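Local coordinates for protein aminoacyltransferase FemA (Staphylococcus aureus, PDB 1LRZ) that adds the second and third glycines of the pentaglycine bridge in staphylococcal peptidoglycan, using glycyl-tRNA as donor, at residues L93-L105 / I398-T410. Residues are numbered along the deposited sequence; the frame is centred on the assembly and turned at random.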
loop_
_atom_site.group_PDB
_atom_site.type_symbol
_atom_site.label_atom_id
_atom_site.label_comp_id
_atom_site.label_asym_id
_atom_site.label_seq_id
_atom_site.Cartn_x
_atom_site.Cartn_y
_atom_site.Cartn_z
ATOM N N LEU A 93 -16.054 -24.600 7.604
ATOM C CA LEU A 93 -15.125 -23.854 8.453
ATOM C C LEU A 93 -15.693 -23.828 9.878
ATOM O O LEU A 93 -14.951 -23.924 10.859
ATOM C CB LEU A 93 -14.947 -22.424 7.934
ATOM C CG LEU A 93 -14.085 -21.487 8.785
ATOM C CD1 LEU A 93 -12.675 -22.059 8.964
ATOM C CD2 LEU A 93 -14.014 -20.128 8.099
ATOM N N SER A 94 -17.012 -23.700 9.969
ATOM C CA SER A 94 -17.699 -23.685 11.250
ATOM C C SER A 94 -17.468 -25.025 11.949
ATOM O O SER A 94 -17.103 -25.060 13.123
ATOM C CB SER A 94 -19.200 -23.463 11.049
ATOM O OG SER A 94 -19.455 -22.171 10.524
ATOM N N LYS A 95 -17.674 -26.122 11.219
ATOM C CA LYS A 95 -17.477 -27.464 11.771
ATOM C C LYS A 95 -16.026 -27.636 12.196
ATOM O O LYS A 95 -15.722 -28.237 13.232
ATOM C CB LYS A 95 -17.804 -28.530 10.732
ATOM C CG LYS A 95 -19.231 -28.529 10.226
ATOM C CD LYS A 95 -19.424 -29.649 9.207
ATOM C CE LYS A 95 -20.799 -29.585 8.561
ATOM N NZ LYS A 95 -20.959 -30.643 7.520
ATOM N N TYR A 96 -15.127 -27.110 11.377
ATOM C CA TYR A 96 -13.706 -27.204 11.658
ATOM C C TYR A 96 -13.347 -26.496 12.966
ATOM O O TYR A 96 -12.701 -27.086 13.836
ATOM C CB TYR A 96 -12.893 -26.586 10.514
ATOM C CG TYR A 96 -11.407 -26.698 10.724
ATOM C CD1 TYR A 96 -10.722 -27.874 10.394
ATOM C CD2 TYR A 96 -10.687 -25.645 11.283
ATOM C CE1 TYR A 96 -9.349 -27.995 10.618
ATOM C CE2 TYR A 96 -9.324 -25.751 11.511
ATOM C CZ TYR A 96 -8.662 -26.929 11.177
ATOM O OH TYR A 96 -7.311 -27.037 11.401
ATOM N N VAL A 97 -13.761 -25.245 13.127
ATOM C CA VAL A 97 -13.391 -24.558 14.356
ATOM C C VAL A 97 -14.068 -25.154 15.590
ATOM O O VAL A 97 -13.553 -25.007 16.694
ATOM C CB VAL A 97 -13.658 -23.038 14.291
ATOM C CG1 VAL A 97 -12.787 -22.417 13.192
ATOM C CG2 VAL A 97 -15.142 -22.762 14.060
ATOM N N LYS A 98 -15.197 -25.839 15.409
ATOM C CA LYS A 98 -15.881 -26.459 16.545
ATOM C C LYS A 98 -15.079 -27.648 17.055
ATOM O O LYS A 98 -15.307 -28.140 18.159
ATOM C CB LYS A 98 -17.288 -26.910 16.162
ATOM C CG LYS A 98 -18.257 -25.758 15.940
ATOM C CD LYS A 98 -19.603 -26.240 15.402
ATOM C CE LYS A 98 -20.524 -25.050 15.119
ATOM N NZ LYS A 98 -21.858 -25.464 14.610
ATOM N N LYS A 99 -14.139 -28.114 16.239
ATOM C CA LYS A 99 -13.278 -29.223 16.627
ATOM C C LYS A 99 -12.122 -28.678 17.454
ATOM O O LYS A 99 -11.380 -29.433 18.070
ATOM C CB LYS A 99 -12.688 -29.911 15.393
ATOM C CG LYS A 99 -13.659 -30.789 14.633
ATOM C CD LYS A 99 -13.014 -31.359 13.371
ATOM C CE LYS A 99 -14.060 -32.065 12.520
ATOM N NZ LYS A 99 -13.492 -32.589 11.246
ATOM N N HIS A 100 -11.958 -27.361 17.460
ATOM C CA HIS A 100 -10.846 -26.771 18.183
ATOM C C HIS A 100 -11.238 -25.804 19.287
ATOM O O HIS A 100 -10.547 -24.814 19.533
ATOM C CB HIS A 100 -9.902 -26.103 17.187
ATOM C CG HIS A 100 -9.302 -27.059 16.200
ATOM N ND1 HIS A 100 -8.186 -27.818 16.482
ATOM C CD2 HIS A 100 -9.671 -27.388 14.938
ATOM C CE1 HIS A 100 -7.892 -28.571 15.437
ATOM N NE2 HIS A 100 -8.778 -28.328 14.485
ATOM N N ARG A 101 -12.353 -26.112 19.944
ATOM C CA ARG A 101 -12.856 -25.338 21.081
ATOM C C ARG A 101 -13.020 -23.847 20.787
ATOM O O ARG A 101 -12.686 -22.987 21.609
ATOM C CB ARG A 101 -11.919 -25.540 22.286
ATOM C CG ARG A 101 -11.750 -27.019 22.689
ATOM C CD ARG A 101 -10.881 -27.239 23.946
ATOM N NE ARG A 101 -10.930 -28.644 24.355
ATOM C CZ ARG A 101 -10.472 -29.121 25.510
ATOM N NH1 ARG A 101 -10.572 -30.422 25.775
ATOM N NH2 ARG A 101 -9.911 -28.304 26.401
ATOM N N CYS A 102 -13.552 -23.544 19.611
ATOM C CA CYS A 102 -13.755 -22.162 19.246
ATOM C C CYS A 102 -14.919 -21.580 20.035
ATOM O O CYS A 102 -15.945 -22.241 20.221
ATOM C CB CYS A 102 -14.041 -22.062 17.747
ATOM S SG CYS A 102 -14.397 -20.386 17.185
ATOM N N LEU A 103 -14.751 -20.349 20.511
ATOM C CA LEU A 103 -15.804 -19.648 21.234
ATOM C C LEU A 103 -16.591 -18.838 20.203
ATOM O O LEU A 103 -17.820 -18.783 20.245
ATOM C CB LEU A 103 -15.216 -18.692 22.277
ATOM C CG LEU A 103 -16.250 -17.761 22.917
ATOM C CD1 LEU A 103 -17.386 -18.574 23.544
ATOM C CD2 LEU A 103 -15.563 -16.895 23.973
ATOM N N TYR A 104 -15.864 -18.175 19.305
ATOM C CA TYR A 104 -16.477 -17.409 18.223
ATOM C C TYR A 104 -15.498 -17.264 17.068
ATOM O O TYR A 104 -14.289 -17.172 17.277
ATOM C CB TYR A 104 -16.980 -16.033 18.696
ATOM C CG TYR A 104 -15.928 -15.009 19.044
ATOM C CD1 TYR A 104 -15.716 -13.891 18.231
ATOM C CD2 TYR A 104 -15.200 -15.113 20.217
ATOM C CE1 TYR A 104 -14.801 -12.890 18.599
ATOM C CE2 TYR A 104 -14.283 -14.131 20.598
ATOM C CZ TYR A 104 -14.090 -13.022 19.786
ATOM O OH TYR A 104 -13.191 -12.060 20.177
ATOM N N LEU A 105 -16.043 -17.286 15.854
ATOM C CA LEU A 105 -15.273 -17.194 14.620
ATOM C C LEU A 105 -15.508 -15.835 13.967
ATOM O O LEU A 105 -16.647 -15.448 13.694
ATOM C CB LEU A 105 -15.691 -18.321 13.674
ATOM C CG LEU A 105 -15.235 -18.271 12.211
ATOM C CD1 LEU A 105 -13.716 -18.231 12.127
ATOM C CD2 LEU A 105 -15.792 -19.492 11.485
ATOM N N ILE A 398 -19.219 -12.211 12.547
ATOM C CA ILE A 398 -18.874 -13.007 13.709
ATOM C C ILE A 398 -19.900 -14.104 13.935
ATOM O O ILE A 398 -21.102 -13.854 13.924
ATOM C CB ILE A 398 -18.792 -12.100 14.957
ATOM C CG1 ILE A 398 -17.545 -11.218 14.854
ATOM C CG2 ILE A 398 -18.790 -12.937 16.235
ATOM C CD1 ILE A 398 -17.486 -10.117 15.886
ATOM N N LYS A 399 -19.423 -15.332 14.102
ATOM C CA LYS A 399 -20.321 -16.436 14.368
ATOM C C LYS A 399 -19.994 -16.988 15.745
ATOM O O LYS A 399 -18.955 -17.624 15.947
ATOM C CB LYS A 399 -20.188 -17.552 13.341
ATOM C CG LYS A 399 -21.113 -18.721 13.681
ATOM C CD LYS A 399 -21.046 -19.850 12.682
ATOM C CE LYS A 399 -22.103 -20.897 13.006
ATOM N NZ LYS A 399 -22.171 -21.931 11.951
ATOM N N PRO A 400 -20.864 -16.722 16.724
ATOM C CA PRO A 400 -20.644 -17.215 18.089
ATOM C C PRO A 400 -20.845 -18.727 18.072
ATOM O O PRO A 400 -21.841 -19.197 17.522
ATOM C CB PRO A 400 -21.744 -16.520 18.890
ATOM C CG PRO A 400 -22.058 -15.299 18.085
ATOM C CD PRO A 400 -22.023 -15.817 16.672
ATOM N N ILE A 401 -19.915 -19.486 18.651
ATOM C CA ILE A 401 -20.054 -20.944 18.691
ATOM C C ILE A 401 -20.767 -21.387 19.977
ATOM O O ILE A 401 -21.610 -22.286 19.948
ATOM C CB ILE A 401 -18.687 -21.637 18.586
ATOM C CG1 ILE A 401 -18.011 -21.240 17.263
ATOM C CG2 ILE A 401 -18.870 -23.152 18.671
ATOM C CD1 ILE A 401 -18.808 -21.616 16.033
ATOM N N ASN A 402 -20.413 -20.766 21.101
ATOM C CA ASN A 402 -21.061 -21.050 22.384
ATOM C C ASN A 402 -21.641 -19.705 22.840
ATOM O O ASN A 402 -20.968 -18.906 23.508
ATOM C CB ASN A 402 -20.055 -21.560 23.414
ATOM C CG ASN A 402 -20.727 -22.009 24.701
ATOM O OD1 ASN A 402 -21.630 -21.339 25.207
ATOM N ND2 ASN A 402 -20.285 -23.142 25.240
ATOM N N LYS A 403 -22.898 -19.470 22.488
ATOM C CA LYS A 403 -23.557 -18.199 22.766
ATOM C C LYS A 403 -23.563 -17.693 24.193
ATOM O O LYS A 403 -23.245 -16.531 24.425
ATOM C CB LYS A 403 -24.975 -18.221 22.190
ATOM C CG LYS A 403 -24.974 -18.291 20.653
ATOM C CD LYS A 403 -26.379 -18.189 20.063
ATOM C CE LYS A 403 -26.359 -18.402 18.553
ATOM N NZ LYS A 403 -27.720 -18.287 17.948
ATOM N N PRO A 404 -23.932 -18.538 25.170
ATOM C CA PRO A 404 -23.924 -18.024 26.546
ATOM C C PRO A 404 -22.530 -17.581 26.986
ATOM O O PRO A 404 -22.359 -16.494 27.560
ATOM C CB PRO A 404 -24.432 -19.212 27.361
ATOM C CG PRO A 404 -25.378 -19.886 26.404
ATOM C CD PRO A 404 -24.611 -19.846 25.095
ATOM N N VAL A 405 -21.528 -18.416 26.720
ATOM C CA VAL A 405 -20.158 -18.083 27.110
ATOM C C VAL A 405 -19.702 -16.829 26.366
ATOM O O VAL A 405 -19.025 -15.961 26.936
ATOM C CB VAL A 405 -19.176 -19.253 26.823
ATOM C CG1 VAL A 405 -17.756 -18.841 27.196
ATOM C CG2 VAL A 405 -19.595 -20.500 27.614
ATOM N N TYR A 406 -20.079 -16.727 25.093
ATOM C CA TYR A 406 -19.705 -15.558 24.305
ATOM C C TYR A 406 -20.390 -14.309 24.887
ATOM O O TYR A 406 -19.811 -13.216 24.912
ATOM C CB TYR A 406 -20.107 -15.758 22.845
ATOM C CG TYR A 406 -19.718 -14.594 21.959
ATOM C CD1 TYR A 406 -18.375 -14.246 21.784
ATOM C CD2 TYR A 406 -20.692 -13.830 21.314
ATOM C CE1 TYR A 406 -18.008 -13.164 20.983
ATOM C CE2 TYR A 406 -20.341 -12.741 20.511
ATOM C CZ TYR A 406 -18.996 -12.414 20.351
ATOM O OH TYR A 406 -18.650 -11.328 19.580
ATOM N N ALA A 407 -21.623 -14.476 25.364
ATOM C CA ALA A 407 -22.352 -13.361 25.969
ATOM C C ALA A 407 -21.586 -12.862 27.198
ATOM O O ALA A 407 -21.430 -11.656 27.400
ATOM C CB ALA A 407 -23.765 -13.803 26.366
ATOM N N ALA A 408 -21.100 -13.791 28.018
ATOM C CA ALA A 408 -20.346 -13.410 29.209
ATOM C C ALA A 408 -19.056 -12.701 28.792
ATOM O O ALA A 408 -18.652 -11.706 29.399
ATOM C CB ALA A 408 -20.018 -14.649 30.045
ATOM N N TYR A 409 -18.428 -13.221 27.740
ATOM C CA TYR A 409 -17.181 -12.674 27.218
ATOM C C TYR A 409 -17.316 -11.222 26.763
ATOM O O TYR A 409 -16.442 -10.390 27.035
ATOM C CB TYR A 409 -16.695 -13.518 26.041
ATOM C CG TYR A 409 -15.492 -12.938 25.340
ATOM C CD1 TYR A 409 -14.234 -12.948 25.947
ATOM C CD2 TYR A 409 -15.610 -12.367 24.069
ATOM C CE1 TYR A 409 -13.122 -12.410 25.305
ATOM C CE2 TYR A 409 -14.504 -11.825 23.417
ATOM C CZ TYR A 409 -13.264 -11.852 24.041
ATOM O OH TYR A 409 -12.165 -11.329 23.396
ATOM N N THR A 410 -18.405 -10.924 26.060
ATOM C CA THR A 410 -18.634 -9.576 25.558
ATOM C C THR A 410 -18.966 -8.618 26.694
ATOM O O THR A 410 -18.613 -7.439 26.649
ATOM C CB THR A 410 -19.772 -9.556 24.518
ATOM O OG1 THR A 410 -20.934 -10.184 25.064
ATOM C CG2 THR A 410 -19.361 -10.294 23.263
HETATM O O HOH W 1 -23.581 -23.936 12.484
#
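Tyr406 sets its ring atom CE1 over one face of the Tyr104 ring, 3.4 Å from Tyr104 CG, with the two planes inclined at 44°. One helical turn on, Tyr409 brings CE2 to within 3.6 Å of Tyr104 CE2, on the same side. Both meet the ring obliquely, whereas Tyr69 stacks on it. Tyr104 CG sits between backbone N and carbonyl carbon (chi1 70°), which lays the ring alongside Ile398 CG2. Leu103 suits the buried side of helix 403-411 because its methyls part: CD1 packs on Val405 CG1 and CD2 on Tyr409 CB. Its carbonyl O takes a 2.7 Å bond from Ile401 N. Asn402 then caps the helix, its OD1 accepting from Val405 N.

On the other face of the sheet, Lys399's long, extended chain carries NZ to Leu138 O and, weakly, to Ser94 OG, itself bonded to Phe90 O. These acceptors probably help tolerate Lys98 NZ, 4.4 Å from Lys399 NZ. Ile401, branched at CB, reaches two ways: CG1 meets Cys102 SG, and CG2 packs on Lys98 CG.

Paired backbone bonds between Leu105 and Lys399 join strands 102-107 and 397-400: an antiparallel pairing within the mixed sheet of a FemABX-family acyltransferase.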